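Local coordinates for amidohydrolase 3 domain-containing protein (PDB 3ICJ) that is an uncharacterised zinc-binding member of the amidohydrolase family that probably hydrolyses carbon-nitrogen bonds other than peptide bonds, at residues A[91-103]-A[467-480]. Sequence-based numbering, arbitrary orientation.
Sequences KFVMPAFFDSHLH and LHLYTHGSAQVTLA. With ZN (zinc ion), chain B.
Ser474 OG sits within hydrogen-bonding distance of two polar atoms of segment 91-103, 2.8 Å from Phe98 O and 3.2 Å from Ser100 OG, which also hydrogen-bonds Ser393 OG. The strand is the first of the amidohydrolase barrel, leading into the HxH motif whose His101 and His103 bind zinc through NE2, with Asp434 and the carboxylated Lys296; helix 463-477 packs across it. One turn earlier the helix widens into a pi-type turn at 469-473, and Tyr470 O accepts from Phe98 N (3.0 Å), nearly straight at 165°. With CG anti to the backbone N (chi1 -169°), the Phe98 ring lies along the helix, Ala475 CA over its face 3.9 Å from the centroid and Thr478 CB 3.7 Å from Phe98 CZ. Replacing Phe98 by an alanine would probably open a gap beside Ala475, Thr478 and Ala480. The Phe97 ring turns its edge to the face of Tyr470, a T-shaped pair with planes at 70°. A water accepts from Tyr470 OH (2.7 Å) and donates to Asp99 OD2 (2.6 Å), an oxygen also hydrogen-bonded to Thr433 OG1, while Asp99 OD1 closes an Asx turn by accepting from His101 N through its anti lone pair.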
loop_
_atom_site.group_PDB
_atom_site.type_symbol
_atom_site.label_atom_id
_atom_site.label_comp_id
_atom_site.label_asym_id
_atom_site.label_seq_id
_atom_site.Cartn_x
_atom_site.Cartn_y
_atom_site.Cartn_z
ATOM N N LYS A 91 -28.137 -5.020 12.208
ATOM C CA LYS A 91 -26.710 -5.011 11.882
ATOM C C LYS A 91 -26.233 -3.622 11.481
ATOM O O LYS A 91 -27.037 -2.721 11.207
ATOM C CB LYS A 91 -26.374 -6.018 10.776
ATOM C CG LYS A 91 -26.276 -7.460 11.265
ATOM C CD LYS A 91 -25.885 -8.383 10.113
ATOM C CE LYS A 91 -26.341 -9.806 10.353
ATOM N NZ LYS A 91 -27.828 -9.914 10.266
ATOM N N PHE A 92 -24.919 -3.459 11.441
ATOM C CA PHE A 92 -24.307 -2.167 11.121
ATOM C C PHE A 92 -23.708 -2.136 9.712
ATOM O O PHE A 92 -23.155 -3.126 9.246
ATOM C CB PHE A 92 -23.259 -1.794 12.174
ATOM C CG PHE A 92 -23.831 -1.641 13.570
ATOM C CD1 PHE A 92 -24.190 -0.384 14.053
ATOM C CD2 PHE A 92 -24.024 -2.750 14.390
ATOM C CE1 PHE A 92 -24.747 -0.240 15.334
ATOM C CE2 PHE A 92 -24.566 -2.613 15.670
ATOM C CZ PHE A 92 -24.924 -1.354 16.140
ATOM N N VAL A 93 -23.859 -1.004 9.029
ATOM C CA VAL A 93 -23.225 -0.790 7.727
ATOM C C VAL A 93 -22.249 0.400 7.854
ATOM O O VAL A 93 -22.492 1.321 8.631
ATOM C CB VAL A 93 -24.277 -0.546 6.617
ATOM C CG1 VAL A 93 -23.632 -0.309 5.261
ATOM C CG2 VAL A 93 -25.263 -1.725 6.509
ATOM N N MET A 94 -21.150 0.367 7.102
ATOM C CA MET A 94 -20.227 1.528 7.012
ATOM C C MET A 94 -19.576 1.585 5.617
ATOM O O MET A 94 -19.537 0.557 4.919
ATOM C CB MET A 94 -19.163 1.461 8.147
ATOM C CG MET A 94 -18.074 0.344 8.026
ATOM S SD MET A 94 -16.677 0.498 9.211
ATOM C CE MET A 94 -15.595 1.597 8.284
ATOM N N PRO A 95 -19.048 2.767 5.201
ATOM C CA PRO A 95 -18.296 2.808 3.945
ATOM C C PRO A 95 -17.140 1.814 4.019
ATOM O O PRO A 95 -16.527 1.647 5.099
ATOM C CB PRO A 95 -17.763 4.253 3.897
ATOM C CG PRO A 95 -18.708 5.029 4.782
ATOM C CD PRO A 95 -19.030 4.076 5.892
ATOM N N ALA A 96 -16.884 1.118 2.909
ATOM C CA ALA A 96 -15.788 0.176 2.855
ATOM C C ALA A 96 -14.447 0.898 3.018
ATOM O O ALA A 96 -14.331 2.105 2.743
ATOM C CB ALA A 96 -15.823 -0.635 1.555
ATOM N N PHE A 97 -13.457 0.161 3.512
ATOM C CA PHE A 97 -12.121 0.712 3.684
ATOM C C PHE A 97 -11.506 1.055 2.335
ATOM O O PHE A 97 -11.812 0.425 1.323
ATOM C CB PHE A 97 -11.227 -0.252 4.460
ATOM C CG PHE A 97 -11.625 -0.402 5.904
ATOM C CD1 PHE A 97 -11.380 0.617 6.809
ATOM C CD2 PHE A 97 -12.274 -1.558 6.347
ATOM C CE1 PHE A 97 -11.773 0.502 8.154
ATOM C CE2 PHE A 97 -12.647 -1.695 7.706
ATOM C CZ PHE A 97 -12.400 -0.653 8.597
ATOM N N PHE A 98 -10.653 2.065 2.353
ATOM C CA PHE A 98 -9.953 2.539 1.182
ATOM C C PHE A 98 -8.512 2.614 1.657
ATOM O O PHE A 98 -8.174 3.482 2.469
ATOM C CB PHE A 98 -10.500 3.933 0.803
ATOM C CG PHE A 98 -10.061 4.453 -0.566
ATOM C CD1 PHE A 98 -10.984 5.074 -1.395
ATOM C CD2 PHE A 98 -8.749 4.305 -1.031
ATOM C CE1 PHE A 98 -10.609 5.572 -2.658
ATOM C CE2 PHE A 98 -8.363 4.794 -2.294
ATOM C CZ PHE A 98 -9.299 5.420 -3.110
ATOM N N ASP A 99 -7.672 1.692 1.175
ATOM C CA ASP A 99 -6.245 1.698 1.481
ATOM C C ASP A 99 -5.518 2.569 0.450
ATOM O O ASP A 99 -5.380 2.196 -0.717
ATOM C CB ASP A 99 -5.704 0.250 1.480
ATOM C CG ASP A 99 -4.302 0.128 2.081
ATOM O OD1 ASP A 99 -3.428 0.943 1.768
ATOM O OD2 ASP A 99 -4.042 -0.818 2.847
ATOM N N SER A 100 -5.037 3.737 0.866
ATOM C CA SER A 100 -4.556 4.697 -0.126
ATOM C C SER A 100 -3.144 4.409 -0.680
ATOM O O SER A 100 -2.695 5.101 -1.583
ATOM C CB SER A 100 -4.670 6.128 0.399
ATOM O OG SER A 100 -4.177 6.227 1.719
ATOM N N HIS A 101 -2.456 3.398 -0.138
ATOM C CA HIS A 101 -1.091 3.049 -0.573
ATOM C C HIS A 101 -0.762 1.587 -0.314
ATOM O O HIS A 101 -0.472 1.202 0.824
ATOM C CB HIS A 101 -0.074 3.952 0.162
ATOM C CG HIS A 101 1.354 3.770 -0.255
ATOM N ND1 HIS A 101 2.135 4.823 -0.682
ATOM C CD2 HIS A 101 2.159 2.678 -0.262
ATOM C CE1 HIS A 101 3.349 4.381 -0.961
ATOM N NE2 HIS A 101 3.392 3.085 -0.713
ATOM N N LEU A 102 -0.749 0.777 -1.369
ATOM C CA LEU A 102 -0.210 -0.561 -1.252
ATOM C C LEU A 102 0.313 -1.098 -2.586
ATOM O O LEU A 102 0.149 -0.470 -3.642
ATOM C CB LEU A 102 -1.216 -1.530 -0.589
ATOM C CG LEU A 102 -2.669 -1.605 -1.054
ATOM C CD1 LEU A 102 -2.729 -2.125 -2.481
ATOM C CD2 LEU A 102 -3.444 -2.532 -0.122
ATOM N N HIS A 103 0.900 -2.287 -2.536
ATOM C CA HIS A 103 1.476 -2.897 -3.729
ATOM C C HIS A 103 0.788 -4.218 -3.960
ATOM O O HIS A 103 1.153 -5.228 -3.356
ATOM C CB HIS A 103 2.980 -3.059 -3.561
ATOM C CG HIS A 103 3.676 -1.777 -3.223
ATOM N ND1 HIS A 103 4.185 -0.934 -4.188
ATOM C CD2 HIS A 103 3.917 -1.179 -2.031
ATOM C CE1 HIS A 103 4.720 0.125 -3.605
ATOM N NE2 HIS A 103 4.566 0.003 -2.298
ATOM N N LEU A 467 -11.499 5.968 11.558
ATOM C CA LEU A 467 -12.426 5.421 10.559
ATOM C C LEU A 467 -12.659 6.402 9.398
ATOM O O LEU A 467 -12.651 5.998 8.231
ATOM C CB LEU A 467 -13.739 5.004 11.218
ATOM C CG LEU A 467 -13.612 3.767 12.131
ATOM C CD1 LEU A 467 -14.738 3.705 13.134
ATOM C CD2 LEU A 467 -13.524 2.475 11.356
ATOM N N HIS A 468 -12.827 7.688 9.718
ATOM C CA HIS A 468 -12.853 8.711 8.687
ATOM C C HIS A 468 -11.629 8.672 7.765
ATOM O O HIS A 468 -11.772 8.618 6.530
ATOM C CB HIS A 468 -12.973 10.109 9.292
ATOM C CG HIS A 468 -12.732 11.186 8.288
ATOM N ND1 HIS A 468 -13.550 11.367 7.192
ATOM C CD2 HIS A 468 -11.755 12.120 8.194
ATOM C CE1 HIS A 468 -13.085 12.372 6.466
ATOM N NE2 HIS A 468 -11.997 12.843 7.052
ATOM N N LEU A 469 -10.435 8.677 8.367
ATOM C CA LEU A 469 -9.154 8.641 7.617
ATOM C C LEU A 469 -8.948 7.396 6.752
ATOM O O LEU A 469 -8.331 7.464 5.690
ATOM C CB LEU A 469 -7.959 8.843 8.569
ATOM C CG LEU A 469 -8.050 10.215 9.258
ATOM C CD1 LEU A 469 -7.076 10.303 10.440
ATOM C CD2 LEU A 469 -7.874 11.385 8.291
ATOM N N TYR A 470 -9.494 6.275 7.182
ATOM C CA TYR A 470 -9.360 5.019 6.462
ATOM C C TYR A 470 -10.476 4.792 5.439
ATOM O O TYR A 470 -10.512 3.777 4.781
ATOM C CB TYR A 470 -9.326 3.866 7.455
ATOM C CG TYR A 470 -8.317 2.785 7.179
ATOM C CD1 TYR A 470 -7.617 2.200 8.204
ATOM C CD2 TYR A 470 -8.082 2.338 5.902
ATOM C CE1 TYR A 470 -6.723 1.206 7.964
ATOM C CE2 TYR A 470 -7.186 1.353 5.656
ATOM C CZ TYR A 470 -6.507 0.787 6.692
ATOM O OH TYR A 470 -5.615 -0.200 6.450
ATOM N N THR A 471 -11.373 5.759 5.318
ATOM C CA THR A 471 -12.417 5.738 4.318
ATOM C C THR A 471 -12.387 6.968 3.406
ATOM O O THR A 471 -11.792 6.940 2.350
ATOM C CB THR A 471 -13.804 5.550 4.961
ATOM O OG1 THR A 471 -13.996 6.523 5.981
ATOM C CG2 THR A 471 -13.938 4.183 5.571
ATOM N N HIS A 472 -13.022 8.050 3.830
ATOM C CA HIS A 472 -13.066 9.266 3.045
ATOM C C HIS A 472 -11.708 9.949 2.978
ATOM O O HIS A 472 -11.374 10.560 1.995
ATOM C CB HIS A 472 -14.132 10.236 3.567
ATOM C CG HIS A 472 -14.443 11.361 2.628
ATOM N ND1 HIS A 472 -14.398 12.680 3.005
ATOM C CD2 HIS A 472 -14.794 11.359 1.322
ATOM C CE1 HIS A 472 -14.721 13.442 1.980
ATOM N NE2 HIS A 472 -14.961 12.664 0.946
ATOM N N GLY A 473 -10.928 9.815 4.034
ATOM C CA GLY A 473 -9.613 10.452 4.098
ATOM C C GLY A 473 -8.750 9.934 2.963
ATOM O O GLY A 473 -8.239 10.698 2.143
ATOM N N SER A 474 -8.639 8.610 2.904
ATOM C CA SER A 474 -7.960 7.922 1.830
ATOM C C SER A 474 -8.489 8.272 0.434
ATOM O O SER A 474 -7.701 8.503 -0.484
ATOM C CB SER A 474 -8.057 6.429 2.068
ATOM O OG SER A 474 -7.108 6.017 3.035
ATOM N N ALA A 475 -9.809 8.322 0.287
ATOM C CA ALA A 475 -10.432 8.698 -0.974
ATOM C C ALA A 475 -10.006 10.081 -1.433
ATOM O O ALA A 475 -9.643 10.268 -2.596
ATOM C CB ALA A 475 -11.954 8.618 -0.865
ATOM N N GLN A 476 -10.025 11.046 -0.513
ATOM C CA GLN A 476 -9.618 12.428 -0.837
ATOM C C GLN A 476 -8.163 12.526 -1.212
ATOM O O GLN A 476 -7.806 13.272 -2.105
ATOM C CB GLN A 476 -9.941 13.388 0.302
ATOM C CG GLN A 476 -11.429 13.596 0.423
ATOM C CD GLN A 476 -11.777 15.001 0.775
ATOM O OE1 GLN A 476 -11.763 15.387 1.952
ATOM N NE2 GLN A 476 -12.105 15.791 -0.244
ATOM N N VAL A 477 -7.340 11.723 -0.549
ATOM C CA VAL A 477 -5.909 11.689 -0.785
ATOM C C VAL A 477 -5.611 11.091 -2.165
ATOM O O VAL A 477 -4.637 11.477 -2.813
ATOM C CB VAL A 477 -5.216 10.989 0.418
ATOM C CG1 VAL A 477 -3.883 10.390 0.068
ATOM C CG2 VAL A 477 -5.085 12.019 1.543
ATOM N N THR A 478 -6.508 10.208 -2.629
ATOM C CA THR A 478 -6.415 9.558 -3.939
ATOM C C THR A 478 -7.302 10.251 -5.022
ATOM O O THR A 478 -7.571 9.675 -6.081
ATOM C CB THR A 478 -6.739 8.033 -3.779
ATOM O OG1 THR A 478 -6.082 7.531 -2.586
ATOM C CG2 THR A 478 -6.230 7.207 -4.966
ATOM N N LEU A 479 -7.759 11.477 -4.739
ATOM C CA LEU A 479 -8.559 12.287 -5.678
ATOM C C LEU A 479 -9.800 11.568 -6.226
ATOM O O LEU A 479 -10.140 11.701 -7.406
ATOM C CB LEU A 479 -7.685 12.810 -6.822
ATOM C CG LEU A 479 -6.398 13.578 -6.442
ATOM C CD1 LEU A 479 -5.647 13.956 -7.730
ATOM C CD2 LEU A 479 -6.704 14.864 -5.606
ATOM N N ALA A 480 -10.461 10.825 -5.336
ATOM C CA ALA A 480 -11.615 9.975 -5.645
ATOM C C ALA A 480 -12.814 10.531 -4.901
ATOM O O ALA A 480 -13.127 10.094 -3.786
ATOM C CB ALA A 480 -11.331 8.557 -5.182
HETATM ZN ZN ZN B . 5.175 1.648 -0.797
HETATM O O HOH W 1 -5.895 -1.883 4.319
#